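Local coordinates for demethylmenaquinone Methyltransferase (Thermus thermophilus, PDB 1J3L), which belongs to the RraA-like family, a group of compact alpha/beta proteins built round a mixed beta sheet, and assembles from three copies of its chain, at residues N44-K49 against G124-P129; A29-R34 against G88-G93. All coordinates share one frame; numbering follows the deposited sequence.

Contact 1: residues N44-K49 against G124-P129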
ATOM      1  N   ASN A  44     -21.088  -8.396  10.537  1.00 22.15           N
ATOM      2  CA  ASN A  44     -21.603  -7.092  10.155  1.00 20.47           C
ATOM      3  C   ASN A  44     -23.104  -6.911  10.224  1.00 27.67           C
ATOM      4  O   ASN A  44     -23.625  -5.994   9.594  1.00 31.35           O
ATOM      5  CB  ASN A  44     -21.139  -6.745   8.738  1.00 23.96           C
ATOM      6  CG  ASN A  44     -21.926  -7.481   7.681  1.00 24.93           C
ATOM      7  OD1 ASN A  44     -22.439  -8.571   7.932  1.00 22.13           O
ATOM      8  ND2 ASN A  44     -22.021  -6.898   6.488  1.00 18.36           N
ATOM      9  N   ALA A  45     -23.812  -7.762  10.963  1.00 27.60           N
ATOM     10  CA  ALA A  45     -25.263  -7.582  11.068  1.00 31.50           C
ATOM     11  C   ALA A  45     -25.507  -6.170  11.620  1.00 24.82           C
ATOM     12  O   ALA A  45     -26.444  -5.478  11.206  1.00 23.16           O
ATOM     13  CB  ALA A  45     -25.876  -8.639  11.996  1.00 24.43           C
ATOM     14  N   LEU A  46     -24.637  -5.750  12.540  1.00 20.14           N
ATOM     15  CA  LEU A  46     -24.714  -4.423  13.143  1.00 25.59           C
ATOM     16  C   LEU A  46     -24.444  -3.329  12.117  1.00 19.95           C
ATOM     17  O   LEU A  46     -24.931  -2.213  12.261  1.00 32.97           O
ATOM     18  CB  LEU A  46     -23.716  -4.302  14.304  1.00 14.01           C
ATOM     19  CG  LEU A  46     -24.251  -4.819  15.643  1.00 34.13           C
ATOM     20  CD1 LEU A  46     -23.150  -4.894  16.697  1.00 30.12           C
ATOM     21  CD2 LEU A  46     -25.371  -3.903  16.096  1.00 35.36           C
ATOM     22  N   VAL A  47     -23.670  -3.645  11.083  1.00 20.97           N
ATOM     23  CA  VAL A  47     -23.365  -2.656  10.054  1.00 19.15           C
ATOM     24  C   VAL A  47     -24.614  -2.372   9.240  1.00 27.78           C
ATOM     25  O   VAL A  47     -24.899  -1.223   8.896  1.00 37.44           O
ATOM     26  CB  VAL A  47     -22.259  -3.134   9.085  1.00 27.93           C
ATOM     27  CG1 VAL A  47     -22.092  -2.121   7.945  1.00 26.39           C
ATOM     28  CG2 VAL A  47     -20.946  -3.304   9.835  1.00 20.35           C
ATOM     29  N   ARG A  48     -25.356  -3.426   8.929  1.00 26.21           N
ATOM     30  CA  ARG A  48     -26.577  -3.275   8.160  1.00 24.48           C
ATOM     31  C   ARG A  48     -27.636  -2.519   8.960  1.00 24.07           C
ATOM     32  O   ARG A  48     -28.259  -1.595   8.441  1.00 23.62           O
ATOM     33  CB  ARG A  48     -27.110  -4.646   7.734  1.00 20.46           C
ATOM     34  CG  ARG A  48     -28.437  -4.568   6.994  1.00 30.65           C
ATOM     35  CD  ARG A  48     -28.858  -5.922   6.435  1.00 37.65           C
ATOM     36  NE  ARG A  48     -28.168  -6.256   5.186  1.00 40.74           N
ATOM     37  CZ  ARG A  48     -28.342  -5.608   4.037  1.00 39.68           C
ATOM     38  NH1 ARG A  48     -29.185  -4.584   3.963  1.00 40.23           N
ATOM     39  NH2 ARG A  48     -27.671  -5.988   2.961  1.00 40.50           N
ATOM     40  N   LYS A  49     -27.821  -2.897  10.225  1.00 22.59           N
ATOM     41  CA  LYS A  49     -28.811  -2.249  11.086  1.00 24.50           C
ATOM     42  C   LYS A  49     -28.548  -0.747  11.251  1.00 29.67           C
ATOM     43  O   LYS A  49     -29.446   0.075  11.070  1.00 28.91           O
ATOM     44  CB  LYS A  49     -28.832  -2.913  12.464  1.00 36.50           C
ATOM     45  CG  LYS A  49     -30.156  -2.728  13.198  1.00 43.44           C
ATOM     46  CD  LYS A  49     -30.112  -3.310  14.599  1.00 38.02           C
ATOM     47  CE  LYS A  49     -31.470  -3.208  15.276  1.00 46.77           C
ATOM     48  NZ  LYS A  49     -31.966  -1.803  15.291  1.00 52.36           N
ATOM     49  N   GLY A 124     -21.231  -7.121  18.734  1.00 36.51           N
ATOM     50  CA  GLY A 124     -20.600  -5.830  18.551  1.00 43.45           C
ATOM     51  C   GLY A 124     -21.199  -4.722  19.395  1.00 44.11           C
ATOM     52  O   GLY A 124     -22.265  -4.886  19.992  1.00 40.72           O
ATOM     53  N   GLU A 125     -20.508  -3.585  19.432  1.00 47.06           N
ATOM     54  CA  GLU A 125     -20.943  -2.429  20.210  1.00 44.02           C
ATOM     55  C   GLU A 125     -21.228  -1.228  19.311  1.00 39.82           C
ATOM     56  O   GLU A 125     -20.517  -0.988  18.334  1.00 40.59           O
ATOM     57  CB  GLU A 125     -19.861  -2.043  21.216  1.00 41.13           C
ATOM     58  CG  GLU A 125     -19.230  -3.209  21.946  1.00 49.19           C
ATOM     59  CD  GLU A 125     -18.100  -2.766  22.866  1.00 61.27           C
ATOM     60  OE1 GLU A 125     -18.365  -1.972  23.793  1.00 61.44           O
ATOM     61  OE2 GLU A 125     -16.950  -3.209  22.663  1.00 57.10           O
ATOM     62  N   VAL A 126     -22.255  -0.461  19.667  1.00 42.38           N
ATOM     63  CA  VAL A 126     -22.643   0.717  18.905  1.00 37.37           C
ATOM     64  C   VAL A 126     -22.333   2.021  19.648  1.00 40.50           C
ATOM     65  O   VAL A 126     -22.570   2.138  20.849  1.00 49.75           O
ATOM     66  CB  VAL A 126     -24.146   0.669  18.580  1.00 39.67           C
ATOM     67  CG1 VAL A 126     -24.511   1.800  17.634  1.00 35.09           C
ATOM     68  CG2 VAL A 126     -24.498  -0.689  17.979  1.00 34.16           C
ATOM     69  N   ASP A 127     -21.811   2.997  18.910  1.00 44.56           N
ATOM     70  CA  ASP A 127     -21.444   4.308  19.439  1.00 38.88           C
ATOM     71  C   ASP A 127     -20.610   4.300  20.727  1.00 42.29           C
ATOM     72  O   ASP A 127     -20.932   4.990  21.696  1.00 39.15           O
ATOM     73  CB  ASP A 127     -22.698   5.177  19.620  1.00 30.64           C
ATOM     74  CG  ASP A 127     -23.199   5.772  18.301  1.00 31.04           C
ATOM     75  OD1 ASP A 127     -22.404   6.422  17.590  1.00 47.60           O
ATOM     76  OD2 ASP A 127     -24.389   5.606  17.976  1.00 35.58           O
ATOM     77  N   VAL A 128     -19.532   3.515  20.719  1.00 34.61           N
ATOM     78  CA  VAL A 128     -18.612   3.422  21.853  1.00 35.48           C
ATOM     79  C   VAL A 128     -17.270   4.022  21.458  1.00 40.83           C
ATOM     80  O   VAL A 128     -16.937   4.083  20.273  1.00 41.95           O
ATOM     81  CB  VAL A 128     -18.339   1.967  22.270  1.00 38.01           C
ATOM     82  CG1 VAL A 128     -19.602   1.322  22.805  1.00 35.94           C
ATOM     83  CG2 VAL A 128     -17.789   1.197  21.092  1.00 37.13           C
ATOM     84  N   PRO A 129     -16.486   4.489  22.444  1.00 42.00           N
ATOM     85  CA  PRO A 129     -15.182   5.070  22.120  1.00 42.85           C
ATOM     86  C   PRO A 129     -14.325   3.995  21.457  1.00 38.63           C
ATOM     87  O   PRO A 129     -14.288   2.858  21.924  1.00 45.22           O
ATOM     88  CB  PRO A 129     -14.636   5.475  23.490  1.00 43.84           C
ATOM     89  CG  PRO A 129     -15.872   5.798  24.264  1.00 47.80           C
ATOM     90  CD  PRO A 129     -16.800   4.671  23.873  1.00 41.91           C
TER
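The first turn of helix 45-51 comes up beside the start of strand 125-126, with the CA atoms of Leu-46 and Gly-124, 6.9 Å apart, as the nearest CA pair across the two segments. One side chain, that of Leu-46, spans this gap and divides its two methyls between backbone and side chain. CD1 presses on the glycine, 3.3 Å from Gly-124 CA and equally near Gly-124 C, tighter than ordinary van der Waals contact. It fits so closely because Gly-124 has no CB, and the methyl takes the ground on the side facing the helix where one would stand; the phi of 138° would by itself press a CB against the preceding carbonyl O. The other methyl turns along the strand: Leu-46 CD2 meets Val-126 CG2 at 3.8 Å, the two branched side chains crossing obliquely. In Leu-46 the CG lies roughly anti to the carbonyl carbon (chi1 -85°), which directs the branch point toward 124-126. Val-126 offers the branch beside its own backbone N, while CG1 stands anti to that N (chi1 -173°). The contact is van der Waals packing, methyl on backbone and methyl on methyl, and lies near the protein surface, burying 125 Å² in all. The side chain of Glu-125 starts off away from the helix, and its OE2 forms a salt bridge with Arg-39 NH1. Strand 31-39 backs both partners: Leu-46 and Val-126 each touch Leu-38, and strand 125-126 runs antiparallel to it in the sheet. Helix 75-83 lies against the helix as well, through Leu-77, which packs on Val-47.

Contact 2: residues A29-R34 against G88-G93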
ATOM      1  N   ALA A  29     -13.397  10.748  -2.942  1.00 28.66           N
ATOM      2  CA  ALA A  29     -12.068  10.724  -2.344  1.00 23.73           C
ATOM      3  C   ALA A  29     -12.093  11.610  -1.103  1.00 26.55           C
ATOM      4  O   ALA A  29     -11.368  11.376  -0.140  1.00 22.60           O
ATOM      5  CB  ALA A  29     -11.028  11.240  -3.343  1.00 35.14           C
ATOM      6  N   ARG A  30     -12.953  12.620  -1.132  1.00 27.65           N
ATOM      7  CA  ARG A  30     -13.072  13.549  -0.014  1.00 31.10           C
ATOM      8  C   ARG A  30     -14.493  13.568   0.530  1.00 22.59           C
ATOM      9  O   ARG A  30     -15.462  13.673  -0.230  1.00 28.19           O
ATOM     10  CB  ARG A  30     -12.664  14.960  -0.458  1.00 29.74           C
ATOM     11  CG  ARG A  30     -11.213  15.065  -0.910  1.00 35.01           C
ATOM     12  CD  ARG A  30     -10.879  16.458  -1.405  1.00 35.43           C
ATOM     13  NE  ARG A  30      -9.450  16.612  -1.675  1.00 45.97           N
ATOM     14  CZ  ARG A  30      -8.907  17.667  -2.280  1.00 46.78           C
ATOM     15  NH1 ARG A  30      -9.667  18.677  -2.684  1.00 41.54           N
ATOM     16  NH2 ARG A  30      -7.600  17.709  -2.495  1.00 43.30           N
ATOM     17  N   PHE A  31     -14.601  13.456   1.850  1.00 22.70           N
ATOM     18  CA  PHE A  31     -15.881  13.460   2.541  1.00 24.09           C
ATOM     19  C   PHE A  31     -15.648  13.811   4.011  1.00 29.54           C
ATOM     20  O   PHE A  31     -14.517  13.772   4.497  1.00 27.72           O
ATOM     21  CB  PHE A  31     -16.558  12.086   2.436  1.00 23.55           C
ATOM     22  CG  PHE A  31     -15.776  10.972   3.077  1.00 13.36           C
ATOM     23  CD1 PHE A  31     -14.674  10.417   2.433  1.00 13.79           C
ATOM     24  CD2 PHE A  31     -16.143  10.475   4.327  1.00  6.12           C
ATOM     25  CE1 PHE A  31     -13.934   9.368   3.027  1.00 15.37           C
ATOM     26  CE2 PHE A  31     -15.419   9.432   4.936  1.00 17.97           C
ATOM     27  CZ  PHE A  31     -14.311   8.876   4.278  1.00 19.00           C
ATOM     28  N   ALA A  32     -16.726  14.148   4.713  1.00 26.36           N
ATOM     29  CA  ALA A  32     -16.640  14.522   6.116  1.00 23.89           C
ATOM     30  C   ALA A  32     -18.004  14.445   6.793  1.00 21.67           C
ATOM     31  O   ALA A  32     -19.036  14.413   6.126  1.00 24.80           O
ATOM     32  CB  ALA A  32     -16.082  15.935   6.227  1.00 20.11           C
ATOM     33  N   GLY A  33     -18.016  14.417   8.120  1.00 24.86           N
ATOM     34  CA  GLY A  33     -19.289  14.359   8.815  1.00 18.19           C
ATOM     35  C   GLY A  33     -19.204  14.013  10.286  1.00 30.67           C
ATOM     36  O   GLY A  33     -18.123  13.737  10.818  1.00 20.87           O
ATOM     37  N   ARG A  34     -20.360  14.043  10.946  1.00 23.55           N
ATOM     38  CA  ARG A  34     -20.453  13.710  12.354  1.00 20.16           C
ATOM     39  C   ARG A  34     -20.177  12.211  12.468  1.00 29.35           C
ATOM     40  O   ARG A  34     -20.811  11.407  11.785  1.00 26.75           O
ATOM     41  CB  ARG A  34     -21.858  14.034  12.882  1.00 21.06           C
ATOM     42  CG  ARG A  34     -21.990  13.883  14.390  1.00 33.89           C
ATOM     43  CD  ARG A  34     -23.403  14.181  14.883  1.00 34.14           C
ATOM     44  NE  ARG A  34     -23.477  14.180  16.344  1.00 36.06           N
ATOM     45  CZ  ARG A  34     -22.993  15.145  17.126  1.00 40.10           C
ATOM     46  NH1 ARG A  34     -22.397  16.203  16.596  1.00 35.10           N
ATOM     47  NH2 ARG A  34     -23.103  15.055  18.443  1.00 36.53           N
ATOM     48  N   GLY A  88     -20.111   9.013   4.429  1.00 18.38           N
ATOM     49  CA  GLY A  88     -19.028   8.071   4.233  1.00 22.21           C
ATOM     50  C   GLY A  88     -18.916   7.005   5.310  1.00 17.99           C
ATOM     51  O   GLY A  88     -19.540   7.086   6.366  1.00 18.31           O
ATOM     52  N   VAL A  89     -18.095   6.004   5.022  1.00 24.13           N
ATOM     53  CA  VAL A  89     -17.846   4.893   5.930  1.00 21.26           C
ATOM     54  C   VAL A  89     -16.340   4.653   5.981  1.00 23.07           C
ATOM     55  O   VAL A  89     -15.667   4.624   4.942  1.00 26.72           O
ATOM     56  CB  VAL A  89     -18.510   3.586   5.425  1.00 21.82           C
ATOM     57  CG1 VAL A  89     -18.489   2.523   6.532  1.00 12.33           C
ATOM     58  CG2 VAL A  89     -19.926   3.874   4.945  1.00 19.69           C
ATOM     59  N   VAL A  90     -15.803   4.516   7.186  1.00 20.55           N
ATOM     60  CA  VAL A  90     -14.382   4.234   7.348  1.00 16.93           C
ATOM     61  C   VAL A  90     -14.279   2.877   8.019  1.00 20.94           C
ATOM     62  O   VAL A  90     -14.792   2.682   9.116  1.00 24.57           O
ATOM     63  CB  VAL A  90     -13.679   5.266   8.220  1.00 16.92           C
ATOM     64  CG1 VAL A  90     -12.293   4.777   8.566  1.00 20.23           C
ATOM     65  CG2 VAL A  90     -13.595   6.589   7.481  1.00 11.48           C
ATOM     66  N   VAL A  91     -13.624   1.935   7.358  1.00 22.97           N
ATOM     67  CA  VAL A  91     -13.507   0.599   7.911  1.00 24.02           C
ATOM     68  C   VAL A  91     -12.098   0.210   8.331  1.00 27.50           C
ATOM     69  O   VAL A  91     -11.193   0.118   7.495  1.00 22.63           O
ATOM     70  CB  VAL A  91     -14.028  -0.467   6.904  1.00 25.16           C
ATOM     71  CG1 VAL A  91     -13.953  -1.859   7.512  1.00 21.34           C
ATOM     72  CG2 VAL A  91     -15.454  -0.148   6.500  1.00 20.51           C
ATOM     73  N   HIS A  92     -11.909   0.005   9.630  1.00 19.36           N
ATOM     74  CA  HIS A  92     -10.619  -0.453  10.116  1.00 25.76           C
ATOM     75  C   HIS A  92     -10.792  -1.952   9.962  1.00 22.56           C
ATOM     76  O   HIS A  92     -11.111  -2.654  10.922  1.00 26.74           O
ATOM     77  CB  HIS A  92     -10.399  -0.120  11.590  1.00 18.86           C
ATOM     78  CG  HIS A  92      -9.043  -0.512  12.081  1.00 23.54           C
ATOM     79  ND1 HIS A  92      -8.836  -1.131  13.301  1.00 26.71           N
ATOM     80  CD2 HIS A  92      -7.816  -0.362  11.530  1.00 23.33           C
ATOM     81  CE1 HIS A  92      -7.545  -1.338  13.473  1.00 32.06           C
ATOM     82  NE2 HIS A  92      -6.900  -0.880  12.411  1.00 29.83           N
ATOM     83  N   GLY A  93     -10.612  -2.416   8.730  1.00 19.50           N
ATOM     84  CA  GLY A  93     -10.795  -3.815   8.397  1.00  7.85           C
ATOM     85  C   GLY A  93     -11.000  -3.924   6.898  1.00 23.42           C
ATOM     86  O   GLY A  93     -10.534  -3.049   6.151  1.00 15.39           O
TER
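A single aromatic ring, that of Phe-31, joins two strands whose directions stand almost at right angles: strand 31-34 and strand 88-92 make an angle of 91°, with their axes approaching to 7.8 Å. All four residues that touch are buried. The ring reaches the beginning of the second strand and lies against the bare backbone of Gly-88, where CD2 of Phe-31 comes within 3.8 Å of Gly-88 CA and CE2 follows at 3.9 Å from the same carbon. Both approaches are oblique to the ring. With no side chain on Gly-88, the phenyl group fills the ground that a side chain would take on this side of the strand. Further along, Phe-31 CZ meets Val-90 CG2 at 4.0 Å, the methyl sitting at the ring edge near its plane. Phe-31 CG lies between the backbone N and the carbonyl carbon of its own residue (chi1 62°), and from there the ring leans over the second strand lengthwise, from Gly-88 to Val-90. In the mixed sheet of this RraA-like protein the two strands are not direct neighbours: strand 58-63 runs parallel to both and lies between them, and the steep angle is consistent with a strongly twisted, curled sheet. Val-90 turns the branch beside its backbone N to the ring and also touches Phe-61 of the intervening strand. The side chain of Val-89, the next residue after the glycine, leaves the backbone away from 29-34 and packs on Leu-73 and Leu-108. The ring also touches Val-59 of strand 58-63, Leu-109 of strand 107-110 and Ala-145 of strand 142-146.

In the fold
Contact 1 and contact 2 lie about 15 Å apart between centres, and about 6 Å between their nearest atoms, without touching. Their segments alternate along the chain: 29-34, 44-49, 88-93, then 124-129. Strand 31-39 ties them together, since its early residues belong to contact 2 while it leads onward to helix 45-51 of contact 1 and pairs with strand 125-126. The centre of contact 2 lies about 3 Å from the centre of the chain, in the buried interior beside the mixed sheet; that of contact 1, about 13 Å away from it, packs the start of helix 45-51 against 124-126 near the surface. One strand and its following helix thus connect core and surface contacts.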